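Local atomic coordinates of 2-hydroxy-3-oxopropionate reductase (PDB entry 4DLL), a protein that probably catalyses the NAD(P)H-dependent reduction of 2-hydroxy-3-oxopropionate (tartronate semialdehyde) to glycerate. Residues 119-124 with 178-183; 144-149 with 171-176. One frame throughout, in Å; residues are numbered along the deposited sequence.

Contact 1 of 2, residues 119-124 with 178-183; sequences LFLDMA and PLLKVF
Leu179 sets its CG anti to the backbone N (chi1 177°), while its neighbour Leu180 sets CG anti to the carbonyl carbon (chi1 -69°), and through this difference the CD2 methyls of two successive helix residues close on one target, CD2 of Leu121. The setting is the Rossmann-type nucleotide-binding domain, where helix 170-183 packs on one face of the sheet above strand 119-122. Leu121 CD2 lies 3.9 Å from Leu179 CD2, the two side chains sliding past each other in opposite directions; it is also 3.9 Å from Leu180 CD2, met at a slant. Branched leucines suit this place because each presents a methyl to the layer between strand and helix, where no hydrogen bond joins the two segments. Just beyond the strand, selenomethionine Met123 continues the apolar row: its chain bends near the end and carries the terminal CE toward the helix. The pliant, unbranched chain is long enough to span the greater backbone separation here. Met46 and Leu50 of helix 43-52 also touch Phe183, and Met46 touches Met123, so a second helix packs against the same cluster. Leu179 O sits above one face of the Phe183 ring, 3.6 Å from its plane and displaced toward the rim, while Met123 CE approaches that ring obliquely, 4.1 Å from Phe183 CD2.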
loop_
_atom_site.group_PDB
_atom_site.type_symbol
_atom_site.label_atom_id
_atom_site.label_comp_id
_atom_site.label_asym_id
_atom_site.label_seq_id
_atom_site.Cartn_x
_atom_site.Cartn_y
_atom_site.Cartn_z
ATOM N N LEU A 119 -8.770 -32.174 12.921
ATOM C CA LEU A 119 -8.556 -30.743 13.010
ATOM C C LEU A 119 -9.595 -30.005 12.170
ATOM O O LEU A 119 -9.931 -30.459 11.087
ATOM C CB LEU A 119 -7.163 -30.374 12.456
ATOM C CG LEU A 119 -6.052 -30.132 13.481
ATOM C CD1 LEU A 119 -5.538 -31.489 14.053
ATOM C CD2 LEU A 119 -4.916 -29.289 12.926
ATOM N N PHE A 120 -10.042 -28.854 12.673
ATOM C CA PHE A 120 -10.935 -27.985 11.973
ATOM C C PHE A 120 -10.220 -26.679 11.653
ATOM O O PHE A 120 -9.747 -26.029 12.538
ATOM C CB PHE A 120 -12.174 -27.734 12.810
ATOM C CG PHE A 120 -13.182 -26.804 12.182
ATOM C CD1 PHE A 120 -13.122 -25.433 12.422
ATOM C CD2 PHE A 120 -14.241 -27.302 11.448
ATOM C CE1 PHE A 120 -14.075 -24.526 11.895
ATOM C CE2 PHE A 120 -15.214 -26.428 10.899
ATOM C CZ PHE A 120 -15.124 -25.024 11.127
ATOM N N LEU A 121 -10.144 -26.343 10.368
ATOM C CA LEU A 121 -9.473 -25.149 9.859
ATOM C C LEU A 121 -10.550 -24.193 9.437
ATOM O O LEU A 121 -11.269 -24.484 8.476
ATOM C CB LEU A 121 -8.589 -25.496 8.646
ATOM C CG LEU A 121 -7.082 -25.684 8.911
ATOM C CD1 LEU A 121 -6.780 -26.551 10.090
ATOM C CD2 LEU A 121 -6.341 -26.205 7.702
ATOM N N ASP A 122 -10.680 -23.072 10.146
ATOM C CA ASP A 122 -11.603 -22.038 9.713
ATOM C C ASP A 122 -10.924 -20.947 8.913
ATOM O O ASP A 122 -10.087 -20.205 9.421
ATOM C CB ASP A 122 -12.456 -21.455 10.843
ATOM C CG ASP A 122 -13.753 -20.831 10.293
ATOM O OD1 ASP A 122 -13.764 -20.456 9.073
ATOM O OD2 ASP A 122 -14.773 -20.752 11.040
HETATM N N MSE A 123 -11.283 -20.927 7.632
HETATM C CA MSE A 123 -10.843 -19.938 6.654
HETATM C C MSE A 123 -11.892 -18.890 6.449
HETATM O O MSE A 123 -11.574 -17.825 5.987
HETATM C CB MSE A 123 -10.604 -20.582 5.305
HETATM C CG MSE A 123 -9.537 -21.604 5.368
HETATM SE SE MSE A 123 -8.820 -21.891 3.578
HETATM C CE MSE A 123 -6.833 -22.082 4.230
ATOM N N ALA A 124 -13.142 -19.176 6.755
ATOM C CA ALA A 124 -14.190 -18.119 6.723
ATOM C C ALA A 124 -13.722 -16.785 7.413
ATOM O O ALA A 124 -12.862 -16.794 8.300
ATOM C CB ALA A 124 -15.418 -18.645 7.369
ATOM N N PRO A 178 1.627 -29.076 6.475
ATOM C CA PRO A 178 1.727 -29.675 5.138
ATOM C C PRO A 178 0.482 -29.350 4.294
ATOM O O PRO A 178 0.601 -29.084 3.083
ATOM C CB PRO A 178 1.835 -31.196 5.423
ATOM C CG PRO A 178 2.548 -31.257 6.735
ATOM C CD PRO A 178 1.883 -30.073 7.527
ATOM N N LEU A 179 -0.718 -29.373 4.898
ATOM C CA LEU A 179 -1.907 -29.018 4.078
ATOM C C LEU A 179 -1.819 -27.552 3.702
ATOM O O LEU A 179 -2.083 -27.178 2.533
ATOM C CB LEU A 179 -3.202 -29.286 4.797
ATOM C CG LEU A 179 -4.326 -28.815 3.863
ATOM C CD1 LEU A 179 -4.509 -29.874 2.812
ATOM C CD2 LEU A 179 -5.593 -28.522 4.613
ATOM N N LEU A 180 -1.357 -26.738 4.672
ATOM C CA LEU A 180 -1.258 -25.328 4.448
ATOM C C LEU A 180 -0.316 -24.959 3.320
ATOM O O LEU A 180 -0.705 -24.168 2.484
ATOM C CB LEU A 180 -0.934 -24.573 5.733
ATOM C CG LEU A 180 -2.120 -24.618 6.710
ATOM C CD1 LEU A 180 -1.832 -23.859 7.954
ATOM C CD2 LEU A 180 -3.408 -24.220 6.116
ATOM N N LYS A 181 0.889 -25.564 3.289
ATOM C CA LYS A 181 1.884 -25.335 2.215
ATOM C C LYS A 181 1.362 -25.524 0.804
ATOM O O LYS A 181 1.862 -24.917 -0.148
ATOM C CB LYS A 181 3.115 -26.236 2.366
ATOM C CG LYS A 181 3.608 -26.388 3.715
ATOM C CD LYS A 181 4.740 -25.476 4.032
ATOM C CE LYS A 181 5.743 -26.179 4.968
ATOM N NZ LYS A 181 6.981 -25.332 5.228
ATOM N N VAL A 182 0.391 -26.405 0.633
ATOM C CA VAL A 182 -0.224 -26.605 -0.670
ATOM C C VAL A 182 -0.862 -25.284 -1.149
ATOM O O VAL A 182 -0.910 -25.000 -2.357
ATOM C CB VAL A 182 -1.286 -27.755 -0.615
ATOM C CG1 VAL A 182 -1.992 -27.952 -1.952
ATOM C CG2 VAL A 182 -0.655 -29.063 -0.224
ATOM N N PHE A 183 -1.375 -24.479 -0.211
ATOM C CA PHE A 183 -2.113 -23.267 -0.633
ATOM C C PHE A 183 -1.243 -22.030 -0.665
ATOM O O PHE A 183 -1.477 -21.151 -1.482
ATOM C CB PHE A 183 -3.294 -22.981 0.252
ATOM C CG PHE A 183 -4.200 -24.145 0.456
ATOM C CD1 PHE A 183 -4.700 -24.849 -0.626
ATOM C CD2 PHE A 183 -4.578 -24.502 1.751
ATOM C CE1 PHE A 183 -5.561 -25.939 -0.421
ATOM C CE2 PHE A 183 -5.417 -25.575 1.977
ATOM C CZ PHE A 183 -5.925 -26.301 0.888
#

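Contact 2 of 2, residues 144-149 with 171-176; sequences AHLDTP and ADFERS
Leu146 lies across Asp172 obliquely, and its two methyls reach different residues of the helix but meet again at the Ser176 hydroxyl. CD1 rests 3.7 Å from Asp172 CB, touching the aliphatic root of the aspartate rather than its charge. CD2 reaches further along the helix, 3.7 Å from Phe173 CA. With CG anti to the backbone N (chi1 172°), Phe173 shows this methyl only its ring edge, while the ring stacks on that of His188. Leucine suits the strand position because its forked end can fit against a helix running at 77° to the strand. Beside it, Ala144 is small enough to let the Asp172 carboxylate come close, its CB 3.3 Å from Asp172 OD1. The other oxygen, Asp172 OD2, accepts a bond of 2.7 Å from a water that also donates to His145 O, a polar link at the partly exposed margin. Ser176 OG lies 3.5 Å from Leu146 CD2. It also donates to Asp172 O one turn earlier, 3.1 Å away. The donor stands 39° out of the carbonyl plane, not on a lone pair, and the bond uses the hydroxyl proton of a buried serine. Replacing Ser176 by alanine removes the hydroxyl, which would probably leave Asp172 O without its side-chain donor and a small gap beside the Leu146 methyls. This is helix-on-sheet packing in the NAD-binding domain: helix 170-183 lies against strand 144-151, itself between strands 119-122 and 162-167, while helix 128-140 touches His145 from the other side.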
loop_
_atom_site.group_PDB
_atom_site.type_symbol
_atom_site.label_atom_id
_atom_site.label_comp_id
_atom_site.label_asym_id
_atom_site.label_seq_id
_atom_site.Cartn_x
_atom_site.Cartn_y
_atom_site.Cartn_z
ATOM N N ALA A 144 -9.462 -30.139 17.673
ATOM C CA ALA A 144 -8.601 -28.988 17.475
ATOM C C ALA A 144 -9.196 -27.998 16.482
ATOM O O ALA A 144 -9.963 -28.344 15.625
ATOM C CB ALA A 144 -7.125 -29.463 16.991
ATOM N N HIS A 145 -8.778 -26.758 16.592
ATOM C CA HIS A 145 -9.279 -25.663 15.801
ATOM C C HIS A 145 -8.075 -24.773 15.556
ATOM O O HIS A 145 -7.308 -24.506 16.472
ATOM C CB HIS A 145 -10.273 -24.899 16.647
ATOM C CG HIS A 145 -11.019 -23.819 15.920
ATOM N ND1 HIS A 145 -10.511 -22.548 15.756
ATOM C CD2 HIS A 145 -12.272 -23.795 15.404
ATOM C CE1 HIS A 145 -11.393 -21.806 15.107
ATOM N NE2 HIS A 145 -12.461 -22.540 14.877
ATOM N N LEU A 146 -7.885 -24.353 14.308
ATOM C CA LEU A 146 -7.028 -23.214 14.011
ATOM C C LEU A 146 -7.861 -22.284 13.207
ATOM O O LEU A 146 -8.781 -22.741 12.537
ATOM C CB LEU A 146 -5.893 -23.600 13.088
ATOM C CG LEU A 146 -4.769 -24.304 13.736
ATOM C CD1 LEU A 146 -5.292 -25.654 13.831
ATOM C CD2 LEU A 146 -3.705 -24.215 12.670
ATOM N N ASP A 147 -7.490 -21.012 13.195
ATOM C CA ASP A 147 -8.235 -20.063 12.393
ATOM C C ASP A 147 -7.182 -19.612 11.415
ATOM O O ASP A 147 -6.127 -19.110 11.836
ATOM C CB ASP A 147 -8.897 -18.904 13.223
ATOM C CG ASP A 147 -7.945 -18.236 14.213
ATOM O OD1 ASP A 147 -7.452 -18.905 15.172
ATOM O OD2 ASP A 147 -7.712 -17.020 14.067
ATOM N N THR A 148 -7.440 -19.889 10.139
ATOM C CA THR A 148 -6.445 -19.772 9.103
ATOM C C THR A 148 -6.948 -19.011 7.868
ATOM O O THR A 148 -7.025 -19.576 6.751
ATOM C CB THR A 148 -5.821 -21.174 8.719
ATOM O OG1 THR A 148 -6.741 -21.957 7.967
ATOM C CG2 THR A 148 -5.425 -21.960 9.972
ATOM N N PRO A 149 -7.322 -17.725 8.056
ATOM C CA PRO A 149 -7.662 -16.880 6.868
ATOM C C PRO A 149 -6.517 -16.608 5.939
ATOM O O PRO A 149 -5.325 -16.712 6.342
ATOM C CB PRO A 149 -8.119 -15.567 7.484
ATOM C CG PRO A 149 -7.514 -15.575 8.831
ATOM C CD PRO A 149 -7.479 -16.981 9.302
ATOM N N ALA A 171 1.508 -27.089 18.175
ATOM C CA ALA A 171 1.328 -28.485 17.745
ATOM C C ALA A 171 0.245 -28.676 16.691
ATOM O O ALA A 171 0.441 -29.424 15.760
ATOM C CB ALA A 171 1.050 -29.386 18.942
ATOM N N ASP A 172 -0.894 -27.993 16.831
ATOM C CA ASP A 172 -1.960 -28.108 15.848
ATOM C C ASP A 172 -1.507 -27.463 14.516
ATOM O O ASP A 172 -1.722 -28.026 13.422
ATOM C CB ASP A 172 -3.245 -27.454 16.391
ATOM C CG ASP A 172 -3.889 -28.258 17.524
ATOM O OD1 ASP A 172 -3.812 -29.499 17.484
ATOM O OD2 ASP A 172 -4.517 -27.671 18.434
ATOM N N PHE A 173 -0.852 -26.287 14.621
ATOM C CA PHE A 173 -0.362 -25.598 13.462
ATOM C C PHE A 173 0.666 -26.458 12.744
ATOM O O PHE A 173 0.627 -26.518 11.521
ATOM C CB PHE A 173 0.245 -24.225 13.834
ATOM C CG PHE A 173 0.936 -23.534 12.686
ATOM C CD1 PHE A 173 0.178 -22.798 11.740
ATOM C CD2 PHE A 173 2.337 -23.620 12.543
ATOM C CE1 PHE A 173 0.767 -22.145 10.673
ATOM C CE2 PHE A 173 2.983 -22.979 11.453
ATOM C CZ PHE A 173 2.209 -22.229 10.512
ATOM N N GLU A 174 1.582 -27.112 13.473
ATOM C CA GLU A 174 2.477 -28.043 12.758
ATOM C C GLU A 174 1.699 -29.194 12.121
ATOM O O GLU A 174 1.930 -29.572 10.988
ATOM C CB GLU A 174 3.596 -28.559 13.663
ATOM C CG GLU A 174 4.467 -27.430 14.122
ATOM C CD GLU A 174 5.292 -26.888 12.978
ATOM O OE1 GLU A 174 5.928 -27.732 12.297
ATOM O OE2 GLU A 174 5.308 -25.637 12.743
ATOM N N ARG A 175 0.743 -29.749 12.832
ATOM C CA ARG A 175 -0.080 -30.751 12.187
ATOM C C ARG A 175 -0.655 -30.253 10.861
ATOM O O ARG A 175 -0.779 -31.030 9.905
ATOM C CB ARG A 175 -1.175 -31.248 13.115
ATOM C CG ARG A 175 -0.655 -32.233 14.121
ATOM C CD ARG A 175 -1.700 -32.738 15.110
ATOM N NE ARG A 175 -1.259 -34.056 15.574
ATOM C CZ ARG A 175 -1.675 -35.225 15.065
ATOM N NH1 ARG A 175 -2.583 -35.242 14.087
ATOM N NH2 ARG A 175 -1.201 -36.384 15.542
ATOM N N SER A 176 -0.919 -28.951 10.779
ATOM C CA SER A 176 -1.607 -28.354 9.652
ATOM C C SER A 176 -0.745 -28.040 8.515
ATOM O O SER A 176 -1.257 -27.775 7.417
ATOM C CB SER A 176 -2.156 -26.979 10.069
ATOM O OG SER A 176 -3.294 -27.182 10.854
HETATM O O HOH W 1 -5.156 -25.068 17.922
#

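Overall arrangement
Both contacts press helix 170-183 onto the same sheet: contact 2 uses its earlier turns over strand 144-151, contact 1 its last turns over the neighbouring strand 119-122. Their centres are 7 Å apart, and contact 2 is nested along the chain within the loop that contact 1 closes. The strands are joined by probable backbone hydrogen bonds, Phe120 N to Ala144 O and Asp122 O to Thr148 N. Both are largely buried, but contact 1 lies deeper, its centre about 12 Å from the chain centre against about 16 Å for contact 2. Contact 1 is wholly apolar, whereas contact 2 mixes leucine packing with a carboxylate, a hydroxyl and a bridging water toward its partly exposed margin.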